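Local structure of CobC (Shigella flexneri 2a, 6NRU) at residues A[4-9]-A[182-187]; A[24-29]-A[89-94]. The protein catalyses removal of the phosphate from adenosylcobalamin 5'-phosphate and alpha-ribazole 5'-phosphate, a step in assembling the nucleotide loop of vitamin B12. One frame throughout, in Å; residues are numbered along the deposited sequence.

Both contacts belong to one histidine phosphatase fold, but they lie on opposite sides of the chain's centre. Their centres are about 29 Å apart and their nearest atoms about 14 Å apart, so they do not touch. Along the chain the order is 4-9, 24-29, 89-94, 182-187: contact 1 joins segments near the two ends of the chain, and both segments of contact 2 come between them. Contact 1 is strand pairing within the central mixed sheet, and strand 5-10 leads directly to His11, the probable phosphohistidine. Contact 2 joins two loops, one of which passes close to Glu84, the probable proton donor. The first is thus sheet scaffold; the second probably helps surround the catalytic residues.

Contact 1. Residues A[4-9]-A[182-187]; sequences MRLWLI and SAIDIN
Met4, Ser182 and Ile186 are among the residues most buried here: Met4-Ile186 and Leu8-Ser182 are bonded at the two ends of the contact, and strands 5-9 and 182-187 run antiparallel, at 157°. At one end Met4, a selenomethionine, exchanges two backbone bonds with Ile186: Met4 N donates to Ile186 O at 3.0 Å, and Ile186 N returns a nearly straight bond to Met4 O (173° at the hydrogen). A water extends this end, accepting from Met4 N and from Asn187 ND2. The Met4 chain starts in the crowded position between backbone N and carbonyl carbon (chi1 62°), and its CG lies 4.2 Å from Ile186 CB. Ser182 closes the other end through a short bond from Leu8 N to Ser182 O (2.6 Å), whose donor stands above the carbonyl plane, and one from Ser182 N to Leu8 O (2.8 Å). Leu6 with Ile184 is the hydrogen-bonded pair between these ends.

On the Leu6 and Leu8 face, Ile186 CD1 meets Leu6 CD1 at 3.7 Å, the side chains crossing obliquely, while Ile184 CG2 touches both Leu6 CB and Leu8 CD1. The other face carries a salt bridge beside Ala183 and Trp7: Arg5, bent at chi3, grips Asp185 side-on, NE and NH1 both reaching OD2. NH1 meets the syn lone pair of OD2 at 3.0 Å, whereas NE comes from above the carboxylate plane. Ala183 CB sits over one face of the guanidinium, and Arg5 CD rests on the Trp7 ring.

Leu8, Leu6 and Ile186 pack on helix 153-163. Trp7 points to the other side of the sheet, where its NE1 bonds Asn146. At this pair the parallel strands 76-78, 52-55, 146-151 and 5-10 give way to antiparallel pairing through 181-187 and 190-198.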
loop_
_atom_site.group_PDB
_atom_site.type_symbol
_atom_site.label_atom_id
_atom_site.label_comp_id
_atom_site.label_asym_id
_atom_site.label_seq_id
_atom_site.Cartn_x
_atom_site.Cartn_y
_atom_site.Cartn_z
HETATM N N MSE A 4 -0.119 19.782 -1.620
HETATM C CA MSE A 4 0.319 18.637 -2.406
HETATM C C MSE A 4 -0.796 17.610 -2.556
HETATM O O MSE A 4 -1.764 17.616 -1.798
HETATM C CB MSE A 4 1.538 17.980 -1.761
HETATM C CG MSE A 4 1.277 17.434 -0.368
HETATM SE SE MSE A 4 2.771 16.400 0.342
HETATM C CE MSE A 4 4.168 17.744 0.188
ATOM N N ARG A 5 -0.654 16.727 -3.543
ATOM C CA ARG A 5 -1.589 15.629 -3.743
ATOM C C ARG A 5 -0.828 14.316 -3.819
ATOM O O ARG A 5 0.135 14.193 -4.583
ATOM C CB ARG A 5 -2.416 15.811 -5.015
ATOM C CG ARG A 5 -3.191 14.561 -5.389
ATOM C CD ARG A 5 -4.102 14.803 -6.562
ATOM N NE ARG A 5 -5.337 15.469 -6.171
ATOM C CZ ARG A 5 -6.492 15.312 -6.803
ATOM N NH1 ARG A 5 -7.574 15.957 -6.386
ATOM N NH2 ARG A 5 -6.565 14.508 -7.857
ATOM N N LEU A 6 -1.267 13.337 -3.034
ATOM C CA LEU A 6 -0.715 11.990 -3.070
ATOM C C LEU A 6 -1.613 11.120 -3.937
ATOM O O LEU A 6 -2.799 10.951 -3.635
ATOM C CB LEU A 6 -0.602 11.409 -1.661
ATOM C CG LEU A 6 -0.051 12.367 -0.602
ATOM C CD1 LEU A 6 -0.056 11.712 0.765
ATOM C CD2 LEU A 6 1.352 12.826 -0.976
ATOM N N TRP A 7 -1.057 10.590 -5.020
ATOM C CA TRP A 7 -1.762 9.631 -5.856
ATOM C C TRP A 7 -1.415 8.234 -5.361
ATOM O O TRP A 7 -0.250 7.827 -5.410
ATOM C CB TRP A 7 -1.385 9.806 -7.326
ATOM C CG TRP A 7 -1.616 11.199 -7.843
ATOM C CD1 TRP A 7 -0.848 12.303 -7.602
ATOM C CD2 TRP A 7 -2.689 11.637 -8.688
ATOM N NE1 TRP A 7 -1.376 13.397 -8.243
ATOM C CE2 TRP A 7 -2.505 13.014 -8.918
ATOM C CE3 TRP A 7 -3.787 10.996 -9.272
ATOM C CZ2 TRP A 7 -3.381 13.764 -9.706
ATOM C CZ3 TRP A 7 -4.653 11.742 -10.054
ATOM C CH2 TRP A 7 -4.445 13.110 -10.263
ATOM N N LEU A 8 -2.416 7.513 -4.867
ATOM C CA LEU A 8 -2.206 6.225 -4.221
ATOM C C LEU A 8 -2.536 5.098 -5.189
ATOM O O LEU A 8 -3.617 5.083 -5.788
ATOM C CB LEU A 8 -3.065 6.110 -2.961
ATOM C CG LEU A 8 -3.040 7.335 -2.043
ATOM C CD1 LEU A 8 -3.937 7.138 -0.832
ATOM C CD2 LEU A 8 -1.614 7.650 -1.609
ATOM N N ILE A 9 -1.607 4.158 -5.337
ATOM C CA ILE A 9 -1.804 2.970 -6.160
ATOM C C ILE A 9 -1.343 1.759 -5.361
ATOM O O ILE A 9 -0.188 1.702 -4.925
ATOM C CB ILE A 9 -1.041 3.049 -7.492
ATOM C CG1 ILE A 9 -1.707 4.048 -8.437
ATOM C CG2 ILE A 9 -0.957 1.672 -8.141
ATOM C CD1 ILE A 9 -1.120 4.041 -9.834
ATOM N N SER A 182 -6.207 6.117 -6.177
ATOM C CA SER A 182 -6.825 7.056 -5.253
ATOM C C SER A 182 -5.956 8.300 -5.141
ATOM O O SER A 182 -4.778 8.296 -5.510
ATOM C CB SER A 182 -7.023 6.430 -3.869
ATOM O OG SER A 182 -7.637 5.161 -3.975
ATOM N N ALA A 183 -6.546 9.374 -4.619
ATOM C CA ALA A 183 -5.813 10.618 -4.439
ATOM C C ALA A 183 -6.312 11.332 -3.190
ATOM O O ALA A 183 -7.517 11.378 -2.931
ATOM C CB ALA A 183 -5.946 11.531 -5.664
ATOM N N ILE A 184 -5.367 11.860 -2.426
ATOM C CA ILE A 184 -5.633 12.620 -1.231
ATOM C C ILE A 184 -4.850 13.931 -1.238
ATOM O O ILE A 184 -3.666 13.922 -1.473
ATOM C CB ILE A 184 -5.321 11.803 0.025
ATOM C CG1 ILE A 184 -5.260 12.706 1.240
ATOM C CG2 ILE A 184 -4.044 11.008 -0.149
ATOM C CD1 ILE A 184 -5.991 12.147 2.417
ATOM N N ASP A 185 -5.516 15.049 -0.951
ATOM C CA ASP A 185 -4.875 16.356 -0.948
ATOM C C ASP A 185 -4.531 16.770 0.476
ATOM O O ASP A 185 -5.318 16.555 1.402
ATOM C CB ASP A 185 -5.784 17.410 -1.583
ATOM C CG ASP A 185 -5.574 17.538 -3.077
ATOM O OD1 ASP A 185 -4.463 17.932 -3.493
ATOM O OD2 ASP A 185 -6.522 17.245 -3.837
ATOM N N ILE A 186 -3.353 17.365 0.647
ATOM C CA ILE A 186 -2.908 17.866 1.942
ATOM C C ILE A 186 -2.482 19.315 1.781
ATOM O O ILE A 186 -1.669 19.635 0.908
ATOM C CB ILE A 186 -1.749 17.036 2.521
ATOM C CG1 ILE A 186 -2.038 15.543 2.400
ATOM C CG2 ILE A 186 -1.515 17.409 3.970
ATOM C CD1 ILE A 186 -0.866 14.677 2.795
ATOM N N ASN A 187 -3.028 20.189 2.622
ATOM C CA ASN A 187 -2.644 21.594 2.641
ATOM C C ASN A 187 -2.636 22.052 4.088
ATOM O O ASN A 187 -3.662 21.969 4.769
ATOM C CB ASN A 187 -3.598 22.444 1.800
ATOM C CG ASN A 187 -3.667 21.983 0.358
ATOM O OD1 ASN A 187 -4.677 21.442 -0.084
ATOM N ND2 ASN A 187 -2.589 22.197 -0.384
HETATM O O HOH W 1 -2.337 21.110 -2.709
#

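Contact 2. Residues A[24-29]-A[89-94]; sequences GHAPTP and DWEMRH
Asp89 and Trp90 end a short 3-10 segment and touch nothing in 24-29; Trp90, where that segment stops, is also the first residue of a type II turn. Trp90 is held by its own neighbours: NE1 bonds Asp102, and its ring meets Tyr106 and Trp109 edge-to-face. The turn runs from Trp90 to Arg93, which puts Glu91 and Met92 at its two corners.

Glu91 carries the contact. CG stands beside its backbone N (chi1 -49°), and the chain extends from there to bring the carboxylate to the backbone of 24-26. OE2 accepts from His25 N at 2.7 Å, with 162° at the hydrogen; the donor lies above the carboxylate plane. Gly24 CA packs 3.2 Å from the same Glu91 OE2, on a backbone with positive phi (65°), a conformation that glycine adopts readily. OE1 lies 3.3 Å from Ala26 N, but the angle is too poor for a bond.

Met92, a selenomethionine in the left-handed backbone region, adds the apolar part. Its chain bends at chi2 and chi3, so that CG lies 3.6 Å and SE 3.9 Å from Ala26 CB, with CE reaching Thr28 CB at 4.2 Å. Arg93 turns back, its NH1 bonding Asp89 O at 2.8 Å, and also pairs with Glu101. His94 then N-caps helix 95-101, its ND1 accepting from Arg96 N.

Phe87 N is a second backbone donor to Glu91 OE2, so one carboxylate oxygen joins the backbone N-H groups of His25 and Phe87. Two N-H groups on that oxygen would favour the charged carboxylate. Because Gly24 lies close to the side chain of Glu84, the probable proton donor, this bonding probably helps shape the wall of the active site.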
loop_
_atom_site.group_PDB
_atom_site.type_symbol
_atom_site.label_atom_id
_atom_site.label_comp_id
_atom_site.label_asym_id
_atom_site.label_seq_id
_atom_site.Cartn_x
_atom_site.Cartn_y
_atom_site.Cartn_z
ATOM N N GLY A 24 2.872 -10.479 3.053
ATOM C CA GLY A 24 3.985 -9.967 3.832
ATOM C C GLY A 24 5.136 -9.539 2.946
ATOM O O GLY A 24 4.948 -9.011 1.844
ATOM N N HIS A 25 6.350 -9.775 3.430
ATOM C CA HIS A 25 7.546 -9.390 2.698
ATOM C C HIS A 25 7.955 -10.411 1.645
ATOM O O HIS A 25 8.905 -10.154 0.898
ATOM C CB HIS A 25 8.698 -9.167 3.680
ATOM C CG HIS A 25 8.615 -7.870 4.423
ATOM N ND1 HIS A 25 9.724 -7.226 4.926
ATOM C CD2 HIS A 25 7.552 -7.094 4.744
ATOM C CE1 HIS A 25 9.349 -6.110 5.525
ATOM N NE2 HIS A 25 8.035 -6.007 5.430
ATOM N N ALA A 26 7.263 -11.544 1.558
ATOM C CA ALA A 26 7.666 -12.597 0.638
ATOM C C ALA A 26 7.554 -12.119 -0.809
ATOM O O ALA A 26 6.630 -11.374 -1.147
ATOM C CB ALA A 26 6.806 -13.842 0.845
ATOM N N PRO A 27 8.479 -12.525 -1.687
ATOM C CA PRO A 27 8.438 -12.087 -3.101
ATOM C C PRO A 27 7.436 -12.873 -3.937
ATOM O O PRO A 27 7.777 -13.722 -4.766
ATOM C CB PRO A 27 9.884 -12.312 -3.553
ATOM C CG PRO A 27 10.341 -13.474 -2.736
ATOM C CD PRO A 27 9.684 -13.322 -1.389
ATOM N N THR A 28 6.154 -12.589 -3.731
ATOM C CA THR A 28 5.222 -13.294 -4.603
ATOM C C THR A 28 5.023 -12.516 -5.903
ATOM O O THR A 28 4.936 -11.284 -5.883
ATOM C CB THR A 28 3.880 -13.495 -3.909
ATOM O OG1 THR A 28 2.908 -13.949 -4.859
ATOM C CG2 THR A 28 3.409 -12.196 -3.277
ATOM N N PRO A 29 4.955 -13.199 -7.043
ATOM C CA PRO A 29 4.945 -12.497 -8.328
ATOM C C PRO A 29 3.569 -11.956 -8.689
ATOM O O PRO A 29 2.533 -12.435 -8.228
ATOM C CB PRO A 29 5.375 -13.584 -9.317
ATOM C CG PRO A 29 4.837 -14.839 -8.714
ATOM C CD PRO A 29 4.937 -14.664 -7.215
ATOM N N ASP A 89 6.839 -15.919 10.308
ATOM C CA ASP A 89 6.678 -17.318 9.924
ATOM C C ASP A 89 5.383 -17.570 9.164
ATOM O O ASP A 89 5.248 -18.622 8.530
ATOM C CB ASP A 89 6.727 -18.218 11.162
ATOM C CG ASP A 89 8.130 -18.354 11.740
ATOM O OD1 ASP A 89 9.108 -18.352 10.963
ATOM O OD2 ASP A 89 8.253 -18.476 12.977
ATOM N N TRP A 90 4.435 -16.635 9.208
ATOM C CA TRP A 90 3.112 -16.830 8.627
ATOM C C TRP A 90 3.036 -16.471 7.148
ATOM O O TRP A 90 1.967 -16.624 6.550
ATOM C CB TRP A 90 2.072 -16.006 9.392
ATOM C CG TRP A 90 1.845 -16.469 10.794
ATOM C CD1 TRP A 90 2.333 -17.602 11.377
ATOM C CD2 TRP A 90 1.064 -15.809 11.795
ATOM N NE1 TRP A 90 1.905 -17.688 12.679
ATOM C CE2 TRP A 90 1.126 -16.597 12.961
ATOM C CE3 TRP A 90 0.318 -14.627 11.818
ATOM C CZ2 TRP A 90 0.472 -16.240 14.138
ATOM C CZ3 TRP A 90 -0.331 -14.275 12.989
ATOM C CH2 TRP A 90 -0.248 -15.078 14.131
ATOM N N GLU A 91 4.125 -15.997 6.547
ATOM C CA GLU A 91 4.083 -15.580 5.154
ATOM C C GLU A 91 3.987 -16.790 4.230
ATOM O O GLU A 91 4.468 -17.882 4.544
ATOM C CB GLU A 91 5.315 -14.745 4.812
ATOM C CG GLU A 91 5.581 -13.633 5.810
ATOM C CD GLU A 91 6.509 -12.561 5.277
ATOM O OE1 GLU A 91 7.456 -12.899 4.536
ATOM O OE2 GLU A 91 6.292 -11.376 5.606
HETATM N N MSE A 92 3.352 -16.578 3.079
HETATM C CA MSE A 92 3.086 -17.632 2.097
HETATM C C MSE A 92 2.360 -18.832 2.699
HETATM O O MSE A 92 2.604 -19.972 2.306
HETATM C CB MSE A 92 4.384 -18.096 1.435
HETATM C CG MSE A 92 5.118 -16.998 0.705
HETATM SE SE MSE A 92 3.943 -16.069 -0.539
HETATM C CE MSE A 92 4.050 -17.290 -2.061
ATOM N N ARG A 93 1.463 -18.568 3.648
ATOM C CA ARG A 93 0.689 -19.614 4.295
ATOM C C ARG A 93 -0.757 -19.157 4.424
ATOM O O ARG A 93 -1.055 -17.960 4.437
ATOM C CB ARG A 93 1.282 -19.982 5.664
ATOM C CG ARG A 93 2.632 -20.682 5.562
ATOM C CD ARG A 93 3.374 -20.713 6.888
ATOM N NE ARG A 93 2.770 -21.643 7.838
ATOM C CZ ARG A 93 3.076 -21.691 9.131
ATOM N NH1 ARG A 93 3.983 -20.860 9.632
ATOM N NH2 ARG A 93 2.474 -22.567 9.926
ATOM N N HIS A 94 -1.658 -20.130 4.517
ATOM C CA HIS A 94 -3.088 -19.878 4.447
ATOM C C HIS A 94 -3.713 -19.833 5.837
ATOM O O HIS A 94 -3.207 -20.418 6.797
ATOM C CB HIS A 94 -3.784 -20.947 3.599
ATOM C CG HIS A 94 -5.125 -20.532 3.081
ATOM N ND1 HIS A 94 -6.263 -20.551 3.859
ATOM C CD2 HIS A 94 -5.515 -20.094 1.859
ATOM C CE1 HIS A 94 -7.294 -20.140 3.142
ATOM N NE2 HIS A 94 -6.866 -19.858 1.924
#